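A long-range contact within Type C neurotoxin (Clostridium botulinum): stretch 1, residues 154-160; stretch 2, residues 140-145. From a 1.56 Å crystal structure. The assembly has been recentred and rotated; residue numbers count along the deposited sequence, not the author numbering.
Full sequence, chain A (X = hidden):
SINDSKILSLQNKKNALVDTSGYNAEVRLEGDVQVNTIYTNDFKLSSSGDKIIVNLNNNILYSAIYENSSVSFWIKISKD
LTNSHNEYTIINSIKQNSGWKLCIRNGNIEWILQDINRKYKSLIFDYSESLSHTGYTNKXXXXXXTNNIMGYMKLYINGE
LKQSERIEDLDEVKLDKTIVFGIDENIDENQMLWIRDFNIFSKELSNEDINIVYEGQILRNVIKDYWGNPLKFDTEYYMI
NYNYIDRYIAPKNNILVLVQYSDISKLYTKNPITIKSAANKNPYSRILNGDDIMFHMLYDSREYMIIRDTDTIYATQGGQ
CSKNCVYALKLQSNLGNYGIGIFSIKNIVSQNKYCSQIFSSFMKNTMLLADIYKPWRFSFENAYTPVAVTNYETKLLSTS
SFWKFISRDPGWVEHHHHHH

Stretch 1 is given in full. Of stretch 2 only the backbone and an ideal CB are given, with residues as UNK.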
# COMPACT_ATOMS: atom_id res chain seq x y z
N LYS A 154 15.20 1.33 -17.87
CA LYS A 154 14.91 2.32 -16.87
C LYS A 154 13.91 1.75 -15.88
O LYS A 154 13.01 1.02 -16.26
CB LYS A 154 14.32 3.58 -17.51
CG LYS A 154 15.36 4.37 -18.32
CD LYS A 154 14.71 5.26 -19.39
CE LYS A 154 14.09 6.53 -18.82
NZ LYS A 154 13.37 7.32 -19.88
N LEU A 155 14.12 2.09 -14.61
CA LEU A 155 13.27 1.61 -13.53
C LEU A 155 12.46 2.74 -12.93
O LEU A 155 13.02 3.74 -12.46
CB LEU A 155 14.15 0.98 -12.44
CG LEU A 155 13.41 0.55 -11.18
CD1 LEU A 155 12.31 -0.43 -11.54
CD2 LEU A 155 14.40 -0.08 -10.23
N TYR A 156 11.14 2.57 -12.95
CA TYR A 156 10.20 3.53 -12.38
C TYR A 156 9.56 2.90 -11.15
O TYR A 156 9.22 1.73 -11.17
CB TYR A 156 9.08 3.86 -13.37
CG TYR A 156 9.55 4.65 -14.57
CD1 TYR A 156 10.26 4.03 -15.59
CD2 TYR A 156 9.29 6.01 -14.67
CE1 TYR A 156 10.69 4.75 -16.69
CE2 TYR A 156 9.75 6.75 -15.78
CZ TYR A 156 10.44 6.09 -16.78
OH TYR A 156 10.90 6.80 -17.89
N ILE A 157 9.41 3.70 -10.10
CA ILE A 157 8.70 3.29 -8.88
C ILE A 157 7.57 4.28 -8.65
O ILE A 157 7.79 5.49 -8.51
CB ILE A 157 9.63 3.26 -7.65
CG1 ILE A 157 10.78 2.26 -7.85
CG2 ILE A 157 8.82 2.92 -6.37
CD1 ILE A 157 10.31 0.81 -8.00
N ASN A 158 6.35 3.75 -8.60
CA ASN A 158 5.16 4.58 -8.44
C ASN A 158 5.14 5.74 -9.45
O ASN A 158 4.79 6.88 -9.11
CB ASN A 158 5.05 5.07 -6.99
CG ASN A 158 4.81 3.93 -6.02
OD1 ASN A 158 4.28 2.89 -6.40
ND2 ASN A 158 5.20 4.12 -4.77
N GLY A 159 5.55 5.44 -10.68
CA GLY A 159 5.43 6.40 -11.76
C GLY A 159 6.59 7.37 -11.87
O GLY A 159 6.56 8.29 -12.69
N GLU A 160 7.61 7.19 -11.04
CA GLU A 160 8.73 8.12 -11.02
C GLU A 160 10.03 7.41 -11.35
O GLU A 160 10.37 6.38 -10.76
CB GLU A 160 8.84 8.79 -9.64
CG GLU A 160 7.61 9.61 -9.26
CD GLU A 160 7.82 10.38 -7.97
OE1 GLU A 160 8.39 9.80 -7.02
OE2 GLU A 160 7.43 11.57 -7.92
N UNK A 140 2.57 -2.37 -0.84
CA UNK A 140 2.45 -2.45 -2.30
C UNK A 140 3.14 -1.25 -2.94
O UNK A 140 2.84 -0.11 -2.58
CB UNK A 140 0.98 -2.51 -2.72
N UNK A 141 4.03 -1.50 -3.90
CA UNK A 141 4.51 -0.41 -4.74
C UNK A 141 4.49 -0.82 -6.21
O UNK A 141 4.53 -2.01 -6.53
CB UNK A 141 5.92 0.01 -4.32
N UNK A 142 4.35 0.17 -7.08
CA UNK A 142 4.19 -0.04 -8.52
C UNK A 142 5.54 0.04 -9.23
O UNK A 142 6.27 1.04 -9.12
CB UNK A 142 3.22 0.99 -9.11
N UNK A 143 5.87 -1.02 -9.95
CA UNK A 143 7.14 -1.10 -10.67
C UNK A 143 6.89 -1.00 -12.16
O UNK A 143 5.92 -1.57 -12.68
CB UNK A 143 7.88 -2.40 -10.34
N UNK A 144 7.76 -0.27 -12.85
CA UNK A 144 7.71 -0.28 -14.31
C UNK A 144 9.13 -0.26 -14.82
O UNK A 144 9.94 0.60 -14.43
CB UNK A 144 6.91 0.90 -14.86
N UNK A 145 9.44 -1.22 -15.68
CA UNK A 145 10.74 -1.28 -16.34
C UNK A 145 10.53 -1.01 -17.82
O UNK A 145 9.71 -1.68 -18.44
CB UNK A 145 11.42 -2.63 -16.12

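Stretch 2 runs antiparallel to strand 154-157, their N-to-C directions 163° apart, and at 143-145 successive CA-to-CB bonds point to opposite faces of the sheet.

At position 140 the CA-to-CB bond points sideways and no atom of stretch 1 lies within 5.5 Å of the ideal CB, so this contact hardly restricts the choice. The residue is W140, whose indole leads away. Its backbone serves the contact instead: water 1 donates to W140 O (2.8 Å) and accepts from N158 ND2 (3.0 Å).

Position 141 points toward stretch 1. Its ideal CB is 3.9 Å from N158 OD1 and 4.6 Å from I157 CG2, and the methyls of I157 favour an apolar group, aliphatic or aromatic. The residue is F141; with chi1 at 61° (p), its ring reaches I157, CE2 lying 3.9 Å from I157 CD1.

At position 142 the backbone is tightly held. The backbone N of 142 donates to N158 OD1 (2.8 Å), the side chain of N158 extending the ladder where the strand of stretch 1 has ended, and the O of 142 accepts from N158 N (2.8 Å). The CB, directed sideways, lies beside the turn formed by I157 to E160, where a flat or extended side chain could lie. The residue is F142; with chi1 at 180° (t), its ring has its edge toward G159 N, which is 4.3 Å from CD2. That nitrogen donates to water 2 (2.9 Å), which in turn donates to F142 O (3.2 Å).

Position 143, paired with I157 without hydrogen bonds, shares a face with L155 and I157. Its ideal CB lies 4.7 Å from I157 CD1 and 5.0 Å from L155 CD1, a setting for a compact aliphatic residue. V143 divides its methyls: CG1 is 3.8 Å from L155 CD1 and CG2 is 4.1 Å from I157 CD1.

Position 144 forms the hydrogen-bonded pair with Y156: the N of 144 donates to Y156 O (3.0 Å), and Y156 N donates to the O of 144 (2.7 Å). Its ideal CB stands 4.0 Å from Y156 CB on the other face, where a small or beta-branched side chain, apolar or hydroxyl-bearing, would suit. The residue is T144; its OG1 is hydrogen-bonded to water 2 (3.0 Å), linking it to the turn.

Position 145 returns to the face of L155. Its CA makes a CA-H...O contact with K154 O (3.2 Å), and L155 CD1, 5.2 Å from the ideal CB, invites a longer aliphatic chain. I145 supplies one: its end bends nearer, bringing CD1 to a tight 3.1 Å from L155 CD1.

Stretch 2 140-145: WFFVTI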
# COMPACT_ATOMS: atom_id res chain seq x y z
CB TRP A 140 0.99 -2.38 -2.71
CG TRP A 140 0.17 -3.60 -2.39
CD1 TRP A 140 -0.70 -3.76 -1.35
CD2 TRP A 140 0.11 -4.81 -3.15
NE1 TRP A 140 -1.30 -5.00 -1.42
CE2 TRP A 140 -0.83 -5.66 -2.53
CE3 TRP A 140 0.74 -5.24 -4.32
CZ2 TRP A 140 -1.12 -6.93 -3.01
CZ3 TRP A 140 0.44 -6.50 -4.81
CH2 TRP A 140 -0.48 -7.33 -4.16
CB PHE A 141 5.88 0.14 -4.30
CG PHE A 141 7.00 -0.87 -4.31
CD1 PHE A 141 7.24 -1.68 -3.22
CD2 PHE A 141 7.89 -0.94 -5.39
CE1 PHE A 141 8.30 -2.58 -3.21
CE2 PHE A 141 8.96 -1.83 -5.40
CZ PHE A 141 9.17 -2.65 -4.30
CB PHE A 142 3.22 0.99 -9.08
CG PHE A 142 2.98 0.86 -10.57
CD1 PHE A 142 2.51 -0.33 -11.10
CD2 PHE A 142 3.21 1.94 -11.41
CE1 PHE A 142 2.29 -0.46 -12.47
CE2 PHE A 142 2.98 1.83 -12.77
CZ PHE A 142 2.52 0.63 -13.30
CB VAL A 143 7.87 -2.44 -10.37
CG1 VAL A 143 9.15 -2.58 -11.21
CG2 VAL A 143 8.17 -2.56 -8.87
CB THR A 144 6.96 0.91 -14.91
OG1 THR A 144 5.72 1.11 -14.22
CG2 THR A 144 6.68 0.64 -16.39
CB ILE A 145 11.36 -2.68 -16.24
CG1 ILE A 145 11.36 -3.21 -14.80
CG2 ILE A 145 12.79 -2.67 -16.81
CD1 ILE A 145 12.19 -2.42 -13.89
O HOH W 1 3.77 2.58 -2.64
O HOH W 2 6.30 2.82 -11.78
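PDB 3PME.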